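Local coordinates for aromatic-amino-acid:2-oxoglutarate transaminase (PDB 6HND), which probably transfers amino groups between aromatic amino acids and 2-oxo acids such as 2-oxoglutarate, using pyridoxal 5'-phosphate as cofactor, at residues B[119-123]-B[382-387]; B[208-212]-B[485-489]; B[216-221]-B[256-262]. All coordinates share one frame; numbering follows the deposited sequence.

In the fold
From the N terminus, the chain first passes strand 109-113 and enters the loop 119-123, which interaction 1 joins to helix 375-388 and so closes a span of more than 250 residues holding all seven strands of the mixed sheet. Within that span, residues 208-212 leave edge strand 204-208; interaction 2 carries them to 485-489, at the start of strand 488-492 in the four-stranded antiparallel sheet. Interactions 1 and 2 therefore cross along the chain. Interaction 3, joining 216-221 to 256-262, is nested inside both. Interactions 2 and 3 touch through Asn211, whereas interaction 1 lies across the chain's centre, about 37 Å from interaction 3 between centres.

Interaction 1. Residues B[119-123]-B[382-387]; sequences PKLID and NNVIQE
Lys120 O accepts N-H bonds from two side-chain amides of helix 375-388, Gln386 and Asn382. Gln386 NE2 lies 2.7 Å from Lys120 O and meets it in the carbonyl plane, on a lone pair. Asn382 ND2, 3.0 Å from Lys120 O, comes in tilted 25° from that plane. Each donor keeps the oxygen close to its own amide plane.

Two residues along the loop, Ile122 gives both its backbone N and its O to the carboxamide of Asn383. The bond from Ile122 N to Asn383 OD1, 3.0 Å long, is almost straight at 176° and uses a lone pair in the carbonyl plane. Asn383 ND2 returns a bond of 2.7 Å to Ile122 O, more bent and tilted from both planes. The carboxamide thus serves the N and O of Ile122 much as one residue of a hydrogen-bonded antiparallel pair would.

The amides also hold one another: Asn382 ND2 donates to Asn383 OD1, at 2.9 Å and within its own amide plane, so its two N-H groups are divided between Lys120 O and Asn383 OD1, and that oxygen in turn accepts two bonds. Asn382 CG stands anti to the backbone N (chi1 175°), which carries the amide out from the helix to the loop. Carbon contacts fill in around the bonds: Leu121 CD2 rests 3.9 Å from Asn383 CG, Ile122 CD1 lies 3.8 Å from Asn382 CB, and Lys120 CB is 3.7 Å from Gln386 CG.

Asp123 then N-caps helix 124-127 and forms a salt bridge with Arg126. Around the contact, Pro138 of helix 137-151 touches both Ile122 and Asn382, Phe142 of that helix packs on Gln386, and strand 109-113 contributes Ile112 against Asn383 and Val110 against Glu387.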
loop_
_atom_site.group_PDB
_atom_site.type_symbol
_atom_site.label_atom_id
_atom_site.label_comp_id
_atom_site.label_asym_id
_atom_site.label_seq_id
_atom_site.Cartn_x
_atom_site.Cartn_y
_atom_site.Cartn_z
ATOM N N PRO B 119 22.186 -11.166 9.292
ATOM C CA PRO B 119 20.806 -11.052 9.771
ATOM C C PRO B 119 20.250 -9.623 9.897
ATOM O O PRO B 119 19.080 -9.462 10.235
ATOM C CB PRO B 119 20.852 -11.703 11.168
ATOM C CG PRO B 119 22.304 -11.633 11.579
ATOM C CD PRO B 119 23.078 -11.788 10.290
ATOM N N LYS B 120 21.075 -8.611 9.646
ATOM C CA LYS B 120 20.672 -7.196 9.792
ATOM C C LYS B 120 20.424 -6.604 8.401
ATOM O O LYS B 120 19.955 -5.441 8.325
ATOM C CB LYS B 120 21.737 -6.474 10.612
ATOM C CG LYS B 120 21.862 -6.945 12.062
ATOM C CD LYS B 120 21.451 -5.889 13.068
ATOM C CE LYS B 120 22.070 -6.071 14.436
ATOM N NZ LYS B 120 22.402 -4.757 15.029
ATOM N N LEU B 121 20.652 -7.400 7.348
ATOM C CA LEU B 121 20.464 -6.980 5.934
ATOM C C LEU B 121 19.359 -7.801 5.285
ATOM O O LEU B 121 19.163 -8.949 5.667
ATOM C CB LEU B 121 21.758 -7.166 5.143
ATOM C CG LEU B 121 22.947 -6.339 5.616
ATOM C CD1 LEU B 121 24.183 -6.641 4.768
ATOM C CD2 LEU B 121 22.613 -4.865 5.580
ATOM N N ILE B 122 18.694 -7.205 4.298
ATOM C CA ILE B 122 17.750 -7.916 3.391
ATOM C C ILE B 122 18.437 -8.051 2.037
ATOM O O ILE B 122 18.898 -7.037 1.540
ATOM C CB ILE B 122 16.407 -7.176 3.318
ATOM C CG1 ILE B 122 15.930 -6.783 4.716
ATOM C CG2 ILE B 122 15.375 -8.019 2.601
ATOM C CD1 ILE B 122 14.743 -5.851 4.716
ATOM N N ASP B 123 18.517 -9.272 1.505
ATOM C CA ASP B 123 19.041 -9.561 0.152
ATOM C C ASP B 123 17.885 -9.464 -0.857
ATOM O O ASP B 123 16.685 -9.379 -0.431
ATOM C CB ASP B 123 19.785 -10.901 0.129
ATOM C CG ASP B 123 18.979 -12.109 0.578
ATOM O OD1 ASP B 123 17.754 -12.039 0.471
ATOM O OD2 ASP B 123 19.600 -13.122 1.014
ATOM N N ASN B 382 16.273 -0.437 4.591
ATOM C CA ASN B 382 16.912 -1.201 5.694
ATOM C C ASN B 382 18.433 -1.229 5.481
ATOM O O ASN B 382 19.187 -0.919 6.434
ATOM C CB ASN B 382 16.358 -2.615 5.816
ATOM C CG ASN B 382 17.093 -3.428 6.852
ATOM O OD1 ASN B 382 16.764 -3.385 8.029
ATOM N ND2 ASN B 382 18.088 -4.169 6.403
ATOM N N ASN B 383 18.887 -1.581 4.279
ATOM C CA ASN B 383 20.333 -1.803 4.024
ATOM C C ASN B 383 21.060 -0.459 4.109
ATOM O O ASN B 383 22.190 -0.430 4.599
ATOM C CB ASN B 383 20.528 -2.589 2.734
ATOM C CG ASN B 383 20.010 -4.006 2.871
ATOM O OD1 ASN B 383 19.228 -4.304 3.784
ATOM N ND2 ASN B 383 20.409 -4.878 1.956
ATOM N N VAL B 384 20.430 0.637 3.693
ATOM C CA VAL B 384 21.075 1.976 3.738
ATOM C C VAL B 384 21.286 2.318 5.221
ATOM O O VAL B 384 22.416 2.745 5.567
ATOM C CB VAL B 384 20.279 3.046 2.967
ATOM C CG1 VAL B 384 20.708 4.468 3.344
ATOM C CG2 VAL B 384 20.348 2.831 1.453
ATOM N N ILE B 385 20.279 2.070 6.073
ATOM C CA ILE B 385 20.316 2.437 7.524
ATOM C C ILE B 385 21.340 1.547 8.240
ATOM O O ILE B 385 22.173 2.103 8.964
ATOM C CB ILE B 385 18.909 2.419 8.166
ATOM C CG1 ILE B 385 18.133 3.673 7.799
ATOM C CG2 ILE B 385 18.970 2.293 9.684
ATOM C CD1 ILE B 385 16.701 3.641 8.164
ATOM N N GLN B 386 21.354 0.243 7.967
ATOM C CA GLN B 386 22.221 -0.743 8.663
ATOM C C GLN B 386 23.670 -0.634 8.143
ATOM O O GLN B 386 24.596 -0.618 8.974
ATOM C CB GLN B 386 21.630 -2.154 8.527
ATOM C CG GLN B 386 21.376 -2.884 9.857
ATOM C CD GLN B 386 19.996 -2.744 10.485
ATOM O OE1 GLN B 386 19.834 -2.021 11.462
ATOM N NE2 GLN B 386 19.003 -3.498 10.014
ATOM N N GLU B 387 23.902 -0.504 6.837
ATOM C CA GLU B 387 25.284 -0.549 6.285
ATOM C C GLU B 387 25.946 0.837 6.244
ATOM O O GLU B 387 27.109 0.942 6.631
ATOM C CB GLU B 387 25.306 -1.173 4.893
ATOM C CG GLU B 387 26.011 -2.515 4.862
ATOM C CD GLU B 387 26.390 -2.897 3.449
ATOM O OE1 GLU B 387 25.923 -3.960 2.983
ATOM O OE2 GLU B 387 27.114 -2.087 2.808
#

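Interaction 2. Residues B[208-212]-B[485-489]; sequences VKINF and RSNFF
Phe212 has CG beside its backbone N (chi1 -81°), and Phe488 has CG between N and the carbonyl carbon (chi1 68°); with these torsions the two rings swing into contact. Phe212 CZ comes to 3.7 Å from Phe488 CE1, with the ring planes inclined at 44° and the centroids 5.4 Å apart, an oblique meeting.

Arg485 crosses the Phe212 side chain at about a right angle, its CB 3.9 Å from Phe212 CE1. Its chain bends at chi3, and Lys209 CD lies over one face of the guanidinium, toward its rim, 3.9 Å from Arg485 NH2. The aliphatic part of the lysine makes this contact, and its like-charged end is not in touch with the arginine. Arg485 NH2 instead forms a salt bridge with Glu188, whose carboxylate also accepts from Ile210 N and would probably ease the two neighbouring positive charges.

Phe189 meets the Phe488 ring edge-to-face. The aromatic and arginine contacts join the exit of edge strand 204-208, in the mixed sheet of the PLP-binding domain, to the antiparallel sheet containing strand 488-492, which in aminotransferases of this family belongs to the C-terminal small domain; the contact thus spans the two parts of the fold.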
loop_
_atom_site.group_PDB
_atom_site.type_symbol
_atom_site.label_atom_id
_atom_site.label_comp_id
_atom_site.label_asym_id
_atom_site.label_seq_id
_atom_site.Cartn_x
_atom_site.Cartn_y
_atom_site.Cartn_z
ATOM N N VAL B 208 -11.286 19.582 19.243
ATOM C CA VAL B 208 -10.696 19.939 20.565
ATOM C C VAL B 208 -9.951 21.263 20.365
ATOM O O VAL B 208 -8.984 21.284 19.561
ATOM C CB VAL B 208 -9.758 18.820 21.071
ATOM C CG1 VAL B 208 -8.854 19.293 22.194
ATOM C CG2 VAL B 208 -10.516 17.567 21.512
ATOM N N LYS B 209 -10.371 22.319 21.058
ATOM C CA LYS B 209 -9.839 23.694 20.862
ATOM C C LYS B 209 -8.327 23.718 21.113
ATOM O O LYS B 209 -7.829 23.015 21.993
ATOM C CB LYS B 209 -10.509 24.723 21.778
ATOM C CG LYS B 209 -12.013 24.866 21.605
ATOM C CD LYS B 209 -12.598 26.117 22.245
ATOM C CE LYS B 209 -14.116 26.077 22.337
ATOM N NZ LYS B 209 -14.643 27.381 22.799
ATOM N N ILE B 210 -7.627 24.504 20.311
ATOM C CA ILE B 210 -6.178 24.763 20.467
ATOM C C ILE B 210 -6.029 26.134 21.096
ATOM O O ILE B 210 -6.720 27.067 20.676
ATOM C CB ILE B 210 -5.474 24.667 19.112
ATOM C CG1 ILE B 210 -5.258 23.199 18.736
ATOM C CG2 ILE B 210 -4.178 25.460 19.135
ATOM C CD1 ILE B 210 -4.854 23.023 17.310
ATOM N N ASN B 211 -5.171 26.225 22.107
ATOM C CA ASN B 211 -4.778 27.508 22.732
ATOM C C ASN B 211 -3.675 28.111 21.836
ATOM O O ASN B 211 -2.692 27.410 21.581
ATOM C CB ASN B 211 -4.403 27.237 24.188
ATOM C CG ASN B 211 -3.641 28.375 24.836
ATOM O OD1 ASN B 211 -3.845 29.527 24.482
ATOM N ND2 ASN B 211 -2.763 28.057 25.780
ATOM N N PHE B 212 -3.810 29.378 21.421
ATOM C CA PHE B 212 -2.896 30.082 20.481
ATOM C C PHE B 212 -1.961 31.073 21.191
ATOM O O PHE B 212 -1.229 31.773 20.473
ATOM C CB PHE B 212 -3.723 30.761 19.390
ATOM C CG PHE B 212 -4.135 29.806 18.298
ATOM C CD1 PHE B 212 -5.318 29.079 18.389
ATOM C CD2 PHE B 212 -3.310 29.589 17.207
ATOM C CE1 PHE B 212 -5.684 28.202 17.378
ATOM C CE2 PHE B 212 -3.664 28.685 16.220
ATOM C CZ PHE B 212 -4.849 27.991 16.308
ATOM N N ARG B 485 -10.608 31.401 15.379
ATOM C CA ARG B 485 -9.152 31.145 15.544
ATOM C C ARG B 485 -8.501 30.819 14.197
ATOM O O ARG B 485 -7.314 30.393 14.183
ATOM C CB ARG B 485 -8.985 30.061 16.607
ATOM C CG ARG B 485 -9.452 30.534 17.972
ATOM C CD ARG B 485 -9.349 29.469 19.024
ATOM N NE ARG B 485 -10.269 28.393 18.731
ATOM C CZ ARG B 485 -11.587 28.452 18.836
ATOM N NH1 ARG B 485 -12.192 29.559 19.235
ATOM N NH2 ARG B 485 -12.308 27.391 18.518
ATOM N N SER B 486 -9.214 31.065 13.097
ATOM C CA SER B 486 -8.806 30.690 11.718
ATOM C C SER B 486 -7.968 31.803 11.102
ATOM O O SER B 486 -7.582 31.646 9.921
ATOM C CB SER B 486 -9.996 30.393 10.863
ATOM O OG SER B 486 -10.574 29.169 11.263
ATOM N N ASN B 487 -7.670 32.851 11.880
ATOM C CA ASN B 487 -6.921 34.049 11.398
ATOM C C ASN B 487 -5.418 33.744 11.315
ATOM O O ASN B 487 -4.614 34.472 11.908
ATOM C CB ASN B 487 -7.209 35.280 12.266
ATOM C CG ASN B 487 -6.867 35.069 13.730
ATOM O OD1 ASN B 487 -7.096 33.982 14.282
ATOM N ND2 ASN B 487 -6.281 36.095 14.337
ATOM N N PHE B 488 -5.019 32.717 10.574
ATOM C CA PHE B 488 -3.576 32.411 10.427
ATOM C C PHE B 488 -3.334 31.681 9.118
ATOM O O PHE B 488 -4.245 31.026 8.628
ATOM C CB PHE B 488 -3.020 31.612 11.612
ATOM C CG PHE B 488 -3.514 30.197 11.761
ATOM C CD1 PHE B 488 -4.655 29.918 12.498
ATOM C CD2 PHE B 488 -2.804 29.138 11.226
ATOM C CE1 PHE B 488 -5.069 28.604 12.690
ATOM C CE2 PHE B 488 -3.242 27.830 11.376
ATOM C CZ PHE B 488 -4.379 27.565 12.098
ATOM N N PHE B 489 -2.109 31.781 8.627
ATOM C CA PHE B 489 -1.573 30.917 7.556
ATOM C C PHE B 489 -0.525 29.989 8.164
ATOM O O PHE B 489 0.211 30.418 9.055
ATOM C CB PHE B 489 -0.972 31.760 6.440
ATOM C CG PHE B 489 -1.946 32.696 5.791
ATOM C CD1 PHE B 489 -2.928 32.212 4.936
ATOM C CD2 PHE B 489 -1.849 34.066 5.997
ATOM C CE1 PHE B 489 -3.830 33.079 4.337
ATOM C CE2 PHE B 489 -2.775 34.931 5.420
ATOM C CZ PHE B 489 -3.757 34.436 4.591
#

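Interaction 3. Residues B[216-221]-B[256-262]; sequences SDGIDL and FTQSLEF
Asp217 and Phe262 meet where the loop before helix 221-229 lies against the N terminus of helix 260-272, N-capped by Ser259, in the PLP-binding domain of this aminotransferase.

Among the hydrogen bonds, Ser259 N donates to Asp217 OD1 at 3.0 Å, reaching the carboxylate on its anti side, 27° out of plane. Ser259 OG adds a weak bond to Asp217 OD1 while accepting from Phe262 N, so one hydroxyl both caps the helix and touches the aspartate. A negative charge here would probably suit the positive end of the helix dipole. Ser216 OG accepts from Gly218 N in an ST turn and also bonds Asn211 O.

Waters make two further links, one between Ser216 O and Thr257 N, the other between Ile219 N and Gln258 NE2. The oxygen of that glutamine, Gln258 OE1, is bound by Tyr324.

The carbon contacts centre on two rings. Ser216 CB lies over a face of Phe256, 3.9 Å from the ring centroid, a CH-pi contact. With CG anti to the backbone N (chi1 -170°), Phe262 extends toward the loop; Leu221 CB is 3.7 Å from Phe262 CE2, and Ile219 CB 3.8 Å from Phe262 CZ. Over one face of the Phe262 ring, in a second CH-pi contact, sits Asp217 CB, 3.6 Å from the centroid and 24° off the normal.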
loop_
_atom_site.group_PDB
_atom_site.type_symbol
_atom_site.label_atom_id
_atom_site.label_comp_id
_atom_site.label_asym_id
_atom_site.label_seq_id
_atom_site.Cartn_x
_atom_site.Cartn_y
_atom_site.Cartn_z
ATOM N N SER B 216 1.728 28.114 24.499
ATOM C CA SER B 216 0.686 27.050 24.438
ATOM C C SER B 216 1.358 25.678 24.262
ATOM O O SER B 216 2.389 25.595 23.580
ATOM C CB SER B 216 -0.317 27.319 23.341
ATOM O OG SER B 216 -1.348 26.344 23.346
ATOM N N ASP B 217 0.780 24.629 24.838
ATOM C CA ASP B 217 1.173 23.225 24.555
ATOM C C ASP B 217 0.461 22.735 23.291
ATOM O O ASP B 217 0.719 21.599 22.872
ATOM C CB ASP B 217 0.842 22.346 25.761
ATOM C CG ASP B 217 1.708 22.662 26.972
ATOM O OD1 ASP B 217 2.880 22.220 26.990
ATOM O OD2 ASP B 217 1.201 23.364 27.872
ATOM N N GLY B 218 -0.438 23.536 22.732
ATOM C CA GLY B 218 -1.370 23.090 21.681
ATOM C C GLY B 218 -2.790 23.033 22.193
ATOM O O GLY B 218 -3.353 24.077 22.472
ATOM N N ILE B 219 -3.368 21.843 22.279
ATOM C CA ILE B 219 -4.687 21.630 22.939
ATOM C C ILE B 219 -4.838 22.596 24.128
ATOM O O ILE B 219 -3.904 22.680 24.959
ATOM C CB ILE B 219 -4.820 20.170 23.395
ATOM C CG1 ILE B 219 -5.045 19.248 22.186
ATOM C CG2 ILE B 219 -5.932 20.038 24.414
ATOM C CD1 ILE B 219 -4.838 17.762 22.479
ATOM N N ASP B 220 -6.009 23.222 24.255
ATOM C CA ASP B 220 -6.378 24.035 25.438
ATOM C C ASP B 220 -6.859 23.086 26.551
ATOM O O ASP B 220 -8.013 22.604 26.487
ATOM C CB ASP B 220 -7.442 25.058 25.051
ATOM C CG ASP B 220 -7.806 26.022 26.174
ATOM O OD1 ASP B 220 -8.025 25.553 27.313
ATOM O OD2 ASP B 220 -7.862 27.236 25.897
ATOM N N LEU B 221 -6.023 22.831 27.555
ATOM C CA LEU B 221 -6.334 21.801 28.573
ATOM C C LEU B 221 -7.639 22.147 29.308
ATOM O O LEU B 221 -8.475 21.242 29.498
ATOM C CB LEU B 221 -5.157 21.629 29.538
ATOM C CG LEU B 221 -5.341 20.466 30.529
ATOM C CD1 LEU B 221 -5.384 19.132 29.819
ATOM C CD2 LEU B 221 -4.265 20.449 31.595
ATOM N N PHE B 256 2.818 23.683 17.619
ATOM C CA PHE B 256 2.918 23.539 19.100
ATOM C C PHE B 256 3.431 22.144 19.486
ATOM O O PHE B 256 3.307 21.178 18.708
ATOM C CB PHE B 256 1.582 23.823 19.793
ATOM C CG PHE B 256 1.112 25.258 19.724
ATOM C CD1 PHE B 256 1.908 26.286 20.188
ATOM C CD2 PHE B 256 -0.139 25.575 19.222
ATOM C CE1 PHE B 256 1.485 27.605 20.122
ATOM C CE2 PHE B 256 -0.566 26.896 19.163
ATOM C CZ PHE B 256 0.248 27.910 19.613
ATOM N N THR B 257 4.050 22.070 20.655
ATOM C CA THR B 257 4.636 20.842 21.235
ATOM C C THR B 257 4.191 20.718 22.688
ATOM O O THR B 257 4.435 21.673 23.471
ATOM C CB THR B 257 6.160 20.827 21.150
ATOM O OG1 THR B 257 6.497 20.854 19.772
ATOM C CG2 THR B 257 6.773 19.607 21.803
ATOM N N GLN B 258 3.546 19.598 23.019
ATOM C CA GLN B 258 3.037 19.324 24.383
ATOM C C GLN B 258 4.245 19.018 25.263
ATOM O O GLN B 258 5.065 18.173 24.850
ATOM C CB GLN B 258 2.037 18.162 24.383
ATOM C CG GLN B 258 0.720 18.476 23.697
ATOM C CD GLN B 258 -0.122 17.234 23.533
ATOM O OE1 GLN B 258 0.133 16.191 24.140
ATOM N NE2 GLN B 258 -1.145 17.339 22.712
ATOM N N SER B 259 4.343 19.702 26.406
ATOM C CA SER B 259 5.320 19.424 27.490
ATOM C C SER B 259 5.106 18.005 28.026
ATOM O O SER B 259 3.980 17.453 27.875
ATOM C CB SER B 259 5.183 20.428 28.607
ATOM O OG SER B 259 4.012 20.165 29.367
ATOM N N LEU B 260 6.124 17.452 28.684
ATOM C CA LEU B 260 5.989 16.164 29.404
ATOM C C LEU B 260 4.830 16.271 30.403
ATOM O O LEU B 260 3.988 15.372 30.399
ATOM C CB LEU B 260 7.307 15.816 30.087
ATOM C CG LEU B 260 7.285 14.563 30.964
ATOM C CD1 LEU B 260 6.763 13.336 30.200
ATOM C CD2 LEU B 260 8.677 14.314 31.547
ATOM N N GLU B 261 4.721 17.364 31.160
ATOM C CA GLU B 261 3.708 17.441 32.244
ATOM C C GLU B 261 2.295 17.544 31.626
ATOM O O GLU B 261 1.353 16.932 32.176
ATOM C CB GLU B 261 4.136 18.502 33.270
ATOM C CG GLU B 261 3.620 19.906 33.034
ATOM C CD GLU B 261 3.923 20.844 34.202
ATOM O OE1 GLU B 261 3.059 21.698 34.516
ATOM O OE2 GLU B 261 5.026 20.708 34.803
ATOM N N PHE B 262 2.162 18.222 30.485
ATOM C CA PHE B 262 0.895 18.291 29.707
ATOM C C PHE B 262 0.489 16.882 29.237
ATOM O O PHE B 262 -0.668 16.493 29.393
ATOM C CB PHE B 262 1.050 19.290 28.558
ATOM C CG PHE B 262 -0.233 19.609 27.846
ATOM C CD1 PHE B 262 -0.772 18.724 26.921
ATOM C CD2 PHE B 262 -0.913 20.782 28.113
ATOM C CE1 PHE B 262 -1.955 19.024 26.252
ATOM C CE2 PHE B 262 -2.099 21.076 27.459
ATOM C CZ PHE B 262 -2.628 20.188 26.545
HETATM O O HOH W 1 4.697 24.231 22.679
HETATM O O HOH W 2 -1.763 19.599 20.976
#